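Local coordinates for protein UDP-N-acetylglucosamine 4-epimerase (Bacillus cereus, PDB 3M2P) that probably interconverts UDP-N-acetylglucosamine and UDP-N-acetylgalactosamine by epimerising the sugar at C4, at residues R159-Y164 / K196-Y201; Y201-A206 / T278-A283. All blocks are in the same frame, centred on the assembly; numbering follows the deposited sequence.

Interaction 1: R159-Y164 / K196-Y201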
loop_
_atom_site.group_PDB
_atom_site.type_symbol
_atom_site.label_atom_id
_atom_site.label_comp_id
_atom_site.label_asym_id
_atom_site.label_seq_id
_atom_site.Cartn_x
_atom_site.Cartn_y
_atom_site.Cartn_z
ATOM N N ARG A 159 -11.110 -2.630 -7.068
ATOM C CA ARG A 159 -10.741 -3.688 -6.127
ATOM C C ARG A 159 -11.569 -4.971 -6.328
ATOM O O ARG A 159 -12.579 -5.174 -5.658
ATOM C CB ARG A 159 -10.839 -3.187 -4.686
ATOM C CG ARG A 159 -9.857 -2.093 -4.388
ATOM C CD ARG A 159 -10.048 -1.512 -3.019
ATOM N NE ARG A 159 -8.963 -0.593 -2.687
ATOM C CZ ARG A 159 -9.040 0.353 -1.754
ATOM N NH1 ARG A 159 -10.161 0.518 -1.056
ATOM N NH2 ARG A 159 -7.996 1.136 -1.509
ATOM N N PHE A 160 -11.125 -5.827 -7.251
ATOM C CA PHE A 160 -11.782 -7.105 -7.538
ATOM C C PHE A 160 -11.821 -8.051 -6.349
ATOM O O PHE A 160 -10.859 -8.149 -5.594
ATOM C CB PHE A 160 -11.088 -7.825 -8.697
ATOM C CG PHE A 160 -11.201 -7.113 -10.003
ATOM C CD1 PHE A 160 -12.441 -6.888 -10.578
ATOM C CD2 PHE A 160 -10.072 -6.668 -10.660
ATOM C CE1 PHE A 160 -12.550 -6.231 -11.763
ATOM C CE2 PHE A 160 -10.174 -6.011 -11.851
ATOM C CZ PHE A 160 -11.415 -5.786 -12.401
ATOM N N ALA A 161 -12.942 -8.751 -6.198
ATOM C CA ALA A 161 -13.039 -9.848 -5.240
ATOM C C ALA A 161 -12.272 -11.022 -5.833
ATOM O O ALA A 161 -11.640 -10.878 -6.870
ATOM C CB ALA A 161 -14.498 -10.222 -4.976
ATOM N N HIS A 162 -12.312 -12.173 -5.188
ATOM C CA HIS A 162 -11.512 -13.294 -5.654
ATOM C C HIS A 162 -11.985 -13.799 -7.005
ATOM O O HIS A 162 -13.116 -14.234 -7.151
ATOM C CB HIS A 162 -11.486 -14.407 -4.604
ATOM C CG HIS A 162 -11.030 -13.933 -3.263
ATOM N ND1 HIS A 162 -9.718 -13.616 -2.998
ATOM C CD2 HIS A 162 -11.718 -13.676 -2.123
ATOM C CE1 HIS A 162 -9.610 -13.202 -1.747
ATOM N NE2 HIS A 162 -10.810 -13.224 -1.196
ATOM N N LEU A 163 -11.114 -13.735 -8.000
ATOM C CA LEU A 163 -11.517 -14.117 -9.340
ATOM C C LEU A 163 -11.508 -15.638 -9.527
ATOM O O LEU A 163 -10.589 -16.326 -9.071
ATOM C CB LEU A 163 -10.644 -13.431 -10.408
ATOM C CG LEU A 163 -10.556 -11.897 -10.404
ATOM C CD1 LEU A 163 -9.923 -11.449 -9.093
ATOM C CD2 LEU A 163 -9.744 -11.335 -11.579
ATOM N N TYR A 164 -12.542 -16.153 -10.189
ATOM C CA TYR A 164 -12.520 -17.523 -10.679
ATOM C C TYR A 164 -13.029 -17.555 -12.108
ATOM O O TYR A 164 -13.784 -16.673 -12.522
ATOM C CB TYR A 164 -13.357 -18.444 -9.796
ATOM C CG TYR A 164 -14.828 -18.127 -9.792
ATOM C CD1 TYR A 164 -15.367 -17.270 -8.845
ATOM C CD2 TYR A 164 -15.677 -18.687 -10.728
ATOM C CE1 TYR A 164 -16.704 -16.975 -8.839
ATOM C CE2 TYR A 164 -17.026 -18.395 -10.731
ATOM C CZ TYR A 164 -17.532 -17.543 -9.784
ATOM O OH TYR A 164 -18.877 -17.257 -9.768
ATOM N N LYS A 196 -16.003 -16.790 5.300
ATOM C CA LYS A 196 -16.720 -16.546 4.051
ATOM C C LYS A 196 -15.860 -15.698 3.126
ATOM O O LYS A 196 -15.343 -14.653 3.531
ATOM C CB LYS A 196 -18.049 -15.843 4.331
ATOM C CG LYS A 196 -19.107 -16.774 4.894
ATOM C CD LYS A 196 -20.279 -16.042 5.553
ATOM C CE LYS A 196 -21.472 -16.998 5.757
ATOM N NZ LYS A 196 -22.400 -16.609 6.877
ATOM N N ARG A 197 -15.701 -16.162 1.888
ATOM C CA ARG A 197 -14.840 -15.502 0.907
ATOM C C ARG A 197 -15.628 -15.154 -0.351
ATOM O O ARG A 197 -16.401 -15.968 -0.835
ATOM C CB ARG A 197 -13.647 -16.400 0.552
ATOM C CG ARG A 197 -12.613 -16.558 1.672
ATOM C CD ARG A 197 -11.322 -17.174 1.148
ATOM N NE ARG A 197 -11.342 -18.634 1.197
ATOM C CZ ARG A 197 -10.512 -19.427 0.516
ATOM N NH1 ARG A 197 -9.602 -18.917 -0.297
ATOM N NH2 ARG A 197 -10.604 -20.745 0.634
ATOM N N GLU A 198 -15.437 -13.947 -0.880
ATOM C CA GLU A 198 -16.238 -13.488 -2.015
ATOM C C GLU A 198 -15.604 -13.871 -3.346
ATOM O O GLU A 198 -14.433 -13.596 -3.576
ATOM C CB GLU A 198 -16.438 -11.984 -1.934
ATOM C CG GLU A 198 -17.493 -11.415 -2.865
ATOM C CD GLU A 198 -17.736 -9.943 -2.575
ATOM O OE1 GLU A 198 -17.075 -9.430 -1.642
ATOM O OE2 GLU A 198 -18.572 -9.302 -3.263
ATOM N N PHE A 199 -16.381 -14.516 -4.214
ATOM C CA PHE A 199 -15.881 -14.998 -5.502
ATOM C C PHE A 199 -16.558 -14.329 -6.700
ATOM O O PHE A 199 -17.757 -14.493 -6.917
ATOM C CB PHE A 199 -16.065 -16.502 -5.601
ATOM C CG PHE A 199 -15.233 -17.275 -4.635
ATOM C CD1 PHE A 199 -15.705 -17.555 -3.362
ATOM C CD2 PHE A 199 -13.981 -17.744 -5.002
ATOM C CE1 PHE A 199 -14.946 -18.278 -2.475
ATOM C CE2 PHE A 199 -13.213 -18.470 -4.112
ATOM C CZ PHE A 199 -13.696 -18.728 -2.847
ATOM N N LEU A 200 -15.775 -13.591 -7.482
ATOM C CA LEU A 200 -16.297 -12.860 -8.628
ATOM C C LEU A 200 -15.924 -13.548 -9.922
ATOM O O LEU A 200 -14.750 -13.701 -10.223
ATOM C CB LEU A 200 -15.749 -11.435 -8.639
ATOM C CG LEU A 200 -15.998 -10.615 -9.902
ATOM C CD1 LEU A 200 -17.465 -10.259 -10.015
ATOM C CD2 LEU A 200 -15.153 -9.365 -9.885
ATOM N N TYR A 201 -16.926 -13.958 -10.686
ATOM C CA TYR A 201 -16.701 -14.628 -11.957
ATOM C C TYR A 201 -15.925 -13.702 -12.888
ATOM O O TYR A 201 -16.217 -12.512 -12.965
ATOM C CB TYR A 201 -18.049 -15.032 -12.559
ATOM C CG TYR A 201 -18.001 -15.880 -13.816
ATOM C CD1 TYR A 201 -16.895 -16.650 -14.130
ATOM C CD2 TYR A 201 -19.098 -15.935 -14.670
ATOM C CE1 TYR A 201 -16.875 -17.423 -15.277
ATOM C CE2 TYR A 201 -19.090 -16.710 -15.816
ATOM C CZ TYR A 201 -17.978 -17.449 -16.117
ATOM O OH TYR A 201 -17.975 -18.205 -17.272
#

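Interaction 2: Y201-A206 / T278-A283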
loop_
_atom_site.group_PDB
_atom_site.type_symbol
_atom_site.label_atom_id
_atom_site.label_comp_id
_atom_site.label_asym_id
_atom_site.label_seq_id
_atom_site.Cartn_x
_atom_site.Cartn_y
_atom_site.Cartn_z
ATOM N N TYR A 201 -16.926 -13.958 -10.686
ATOM C CA TYR A 201 -16.701 -14.628 -11.957
ATOM C C TYR A 201 -15.925 -13.702 -12.888
ATOM O O TYR A 201 -16.217 -12.512 -12.965
ATOM C CB TYR A 201 -18.049 -15.032 -12.559
ATOM C CG TYR A 201 -18.001 -15.880 -13.816
ATOM C CD1 TYR A 201 -16.895 -16.650 -14.130
ATOM C CD2 TYR A 201 -19.098 -15.935 -14.670
ATOM C CE1 TYR A 201 -16.875 -17.423 -15.277
ATOM C CE2 TYR A 201 -19.090 -16.710 -15.816
ATOM C CZ TYR A 201 -17.978 -17.449 -16.117
ATOM O OH TYR A 201 -17.975 -18.205 -17.272
ATOM N N ALA A 202 -14.921 -14.246 -13.569
ATOM C CA ALA A 202 -14.102 -13.465 -14.483
ATOM C C ALA A 202 -14.953 -12.710 -15.504
ATOM O O ALA A 202 -14.651 -11.572 -15.842
ATOM C CB ALA A 202 -13.094 -14.356 -15.190
ATOM N N LYS A 203 -16.019 -13.339 -15.996
ATOM C CA LYS A 203 -16.891 -12.721 -17.003
ATOM C C LYS A 203 -17.543 -11.447 -16.460
ATOM O O LYS A 203 -17.673 -10.458 -17.170
ATOM C CB LYS A 203 -17.948 -13.727 -17.446
ATOM C CG LYS A 203 -18.229 -13.771 -18.920
ATOM C CD LYS A 203 -18.116 -15.205 -19.424
ATOM C CE LYS A 203 -19.377 -15.677 -20.166
ATOM N NZ LYS A 203 -19.910 -14.693 -21.171
ATOM N N ASP A 204 -17.929 -11.478 -15.187
ATOM C CA ASP A 204 -18.485 -10.317 -14.500
ATOM C C ASP A 204 -17.440 -9.253 -14.168
ATOM O O ASP A 204 -17.772 -8.086 -13.992
ATOM C CB ASP A 204 -19.160 -10.752 -13.202
ATOM C CG ASP A 204 -20.496 -11.449 -13.434
ATOM O OD1 ASP A 204 -21.203 -11.105 -14.417
ATOM O OD2 ASP A 204 -20.836 -12.335 -12.614
ATOM N N ALA A 205 -16.183 -9.660 -14.049
ATOM C CA ALA A 205 -15.106 -8.714 -13.803
ATOM C C ALA A 205 -14.773 -7.953 -15.086
ATOM O O ALA A 205 -14.533 -6.733 -15.068
ATOM C CB ALA A 205 -13.878 -9.429 -13.270
ATOM N N ALA A 206 -14.761 -8.680 -16.199
ATOM C CA ALA A 206 -14.596 -8.059 -17.500
ATOM C C ALA A 206 -15.782 -7.141 -17.766
ATOM O O ALA A 206 -15.646 -6.140 -18.466
ATOM C CB ALA A 206 -14.473 -9.102 -18.577
ATOM N N THR A 278 -23.551 -7.817 -11.200
ATOM C CA THR A 278 -23.069 -9.051 -11.811
ATOM C C THR A 278 -24.166 -9.760 -12.585
ATOM O O THR A 278 -25.310 -9.818 -12.132
ATOM C CB THR A 278 -22.580 -10.036 -10.744
ATOM O OG1 THR A 278 -23.577 -10.162 -9.714
ATOM C CG2 THR A 278 -21.275 -9.557 -10.143
ATOM N N ASP A 279 -23.812 -10.312 -13.742
ATOM C CA ASP A 279 -24.722 -11.188 -14.469
ATOM C C ASP A 279 -24.892 -12.510 -13.706
ATOM O O ASP A 279 -26.002 -13.025 -13.586
ATOM C CB ASP A 279 -24.216 -11.461 -15.890
ATOM C CG ASP A 279 -24.340 -10.250 -16.819
ATOM O OD1 ASP A 279 -24.984 -9.244 -16.446
ATOM O OD2 ASP A 279 -23.788 -10.314 -17.943
ATOM N N TYR A 280 -23.791 -13.050 -13.180
ATOM C CA TYR A 280 -23.788 -14.399 -12.599
ATOM C C TYR A 280 -23.753 -14.425 -11.074
ATOM O O TYR A 280 -23.473 -13.419 -10.422
ATOM C CB TYR A 280 -22.614 -15.229 -13.138
ATOM C CG TYR A 280 -22.591 -15.388 -14.642
ATOM C CD1 TYR A 280 -22.289 -14.311 -15.474
ATOM C CD2 TYR A 280 -22.850 -16.619 -15.236
ATOM C CE1 TYR A 280 -22.269 -14.454 -16.862
ATOM C CE2 TYR A 280 -22.827 -16.774 -16.622
ATOM C CZ TYR A 280 -22.539 -15.686 -17.429
ATOM O OH TYR A 280 -22.512 -15.833 -18.800
ATOM N N ASN A 281 -24.078 -15.589 -10.519
ATOM C CA ASN A 281 -23.831 -15.890 -9.116
ATOM C C ASN A 281 -23.079 -17.212 -9.113
ATOM O O ASN A 281 -23.020 -17.877 -10.153
ATOM C CB ASN A 281 -25.134 -15.970 -8.318
ATOM C CG ASN A 281 -26.034 -17.115 -8.761
ATOM O OD1 ASN A 281 -25.672 -17.916 -9.620
ATOM N ND2 ASN A 281 -27.216 -17.193 -8.165
ATOM N N PHE A 282 -22.491 -17.605 -7.985
ATOM C CA PHE A 282 -21.541 -18.722 -8.032
ATOM C C PHE A 282 -22.060 -19.948 -8.784
ATOM O O PHE A 282 -21.343 -20.503 -9.610
ATOM C CB PHE A 282 -21.021 -19.115 -6.651
ATOM C CG PHE A 282 -19.798 -19.983 -6.707
ATOM C CD1 PHE A 282 -19.861 -21.325 -6.365
ATOM C CD2 PHE A 282 -18.582 -19.462 -7.126
ATOM C CE1 PHE A 282 -18.730 -22.123 -6.425
ATOM C CE2 PHE A 282 -17.442 -20.262 -7.190
ATOM C CZ PHE A 282 -17.519 -21.589 -6.841
ATOM N N ALA A 283 -23.306 -20.343 -8.513
ATOM C CA ALA A 283 -23.892 -21.565 -9.091
ATOM C C ALA A 283 -24.158 -21.451 -10.587
ATOM O O ALA A 283 -23.978 -22.411 -11.337
ATOM C CB ALA A 283 -25.175 -21.962 -8.348
HETATM O O HOH W 1 -22.582 -13.342 -20.867
HETATM O O HOH W 2 -21.168 -10.810 -17.074
#

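Interaction 1: R159-Y164 / K196-Y201
Three backbone hydrogen bonds stitch strand 162-164 to strand 197-201, which run parallel with their local axes at 45°. His162 N gives to Glu198 O at 3.0 Å, in that carbonyl plane. Leu200 N reaches His162 O at 2.8 Å from above the carbonyl plane, and Tyr164 N to Leu200 O is weak. Phe199 CA and Leu163 CA add C-H...O contacts to His162 O and Leu200 O respectively. The pairing belongs to the largely parallel sheet of the Rossmann-type fold, where strand 154-164, broken near Ala161, also pairs with 103-109 and 220-224. Aromatic contacts gather on the face carrying His162, Phe199, Tyr164 and Tyr201. Tyr164 CG is flanked by both backbone N and C (chi1 65°), and Tyr201 CA sits over one face of the Tyr164 ring, 3.9 Å from its centroid. The two tyrosine planes are 13° apart, but with centroids separated by 5.6 Å there is little stacking. Phe199 O lies at the Tyr164 ring edge, 3.3 Å from Tyr164 CE1, with Phe199 CB beside the same atom. On the other face Leu200 CD2 touches Phe160 CD1 at 3.7 Å. In the nearby loop His162 NE2 bonds Ser263 OG, and Glu198 OE1 the backbone N of Met265.

Interaction 2: Y201-A206 / T278-A283
Tyr201 and Tyr280 meet as a T-shaped pair. The edge of Tyr201 points at the face of Tyr280, with the planes at 80° and the centroids 4.8 Å apart; CE2 of Tyr201 stands over the centre of the Tyr280 ring, while Tyr201 CD2 comes to 3.5 Å from Tyr280 CG. Tyr201, the N-cap residue of helix 202-212, holds its CG anti to the backbone N (chi1 -173°). Both hydroxyls bond the carboxylate of Glu288 on helix 282-293, one oxygen each, so one group holds both hydroxyl ends.

Beside the rings, Asp204 reaches out from the first turn of its helix, and the contact thus joins the helix following strand 197-201 to the loop before the last helix, 282-293. Its carboxylate lies 55° from the plane of the Tyr280 ring, with OD1 at that ring's edge. Asp204 OD2 takes Tyr280 N on its syn lone pair at 3.1 Å. Asp204 OD1 takes Asp279 N at 2.8 Å from above the carboxylate plane, and has a longer, weak bond from Tyr280 N. The bent chain of Lys203 brings CE to 3.4 Å from Tyr280 OH, and one water links that hydroxyl to Lys203 NZ.

The carboxylates of Asp204 and Asp279 stand nearly perpendicular. Asp204 OD1 lies 4.4 Å from Asp279 OD2, and a second water donates to both. Asp279 OD1 also has a long, weak ion pair with Lys207. Two consecutive backbone N-H groups and the water should stabilise a charged Asp204 despite the nearby acid, so a buried carboxylate can tie the start of helix 202-212 to the loop leading into helix 282-293.

Interactions 1 and 2 follow one another along the chain and share Tyr201, where strand 197-201 passes into helix 202-212; their centres are about 9 Å apart. Tyr164 O lies 2.9 Å from Ala202 N, a probable hydrogen bond. Tyr164 CZ also packs 3.4 Å from Phe282 CD2, and Leu200 CD2 meets Ala205 CB at 3.6 Å, so both faces of the strand pair lead into interaction 2. No UDP is bound to this chain, but of the residues seen to bind it in this protein, Leu14 and Phe13 come about 4 Å and 5 Å from Leu163, whereas Tyr201 is about 7 Å from Phe13 and Lys203 about 8 Å from Leu14, side chain to side chain.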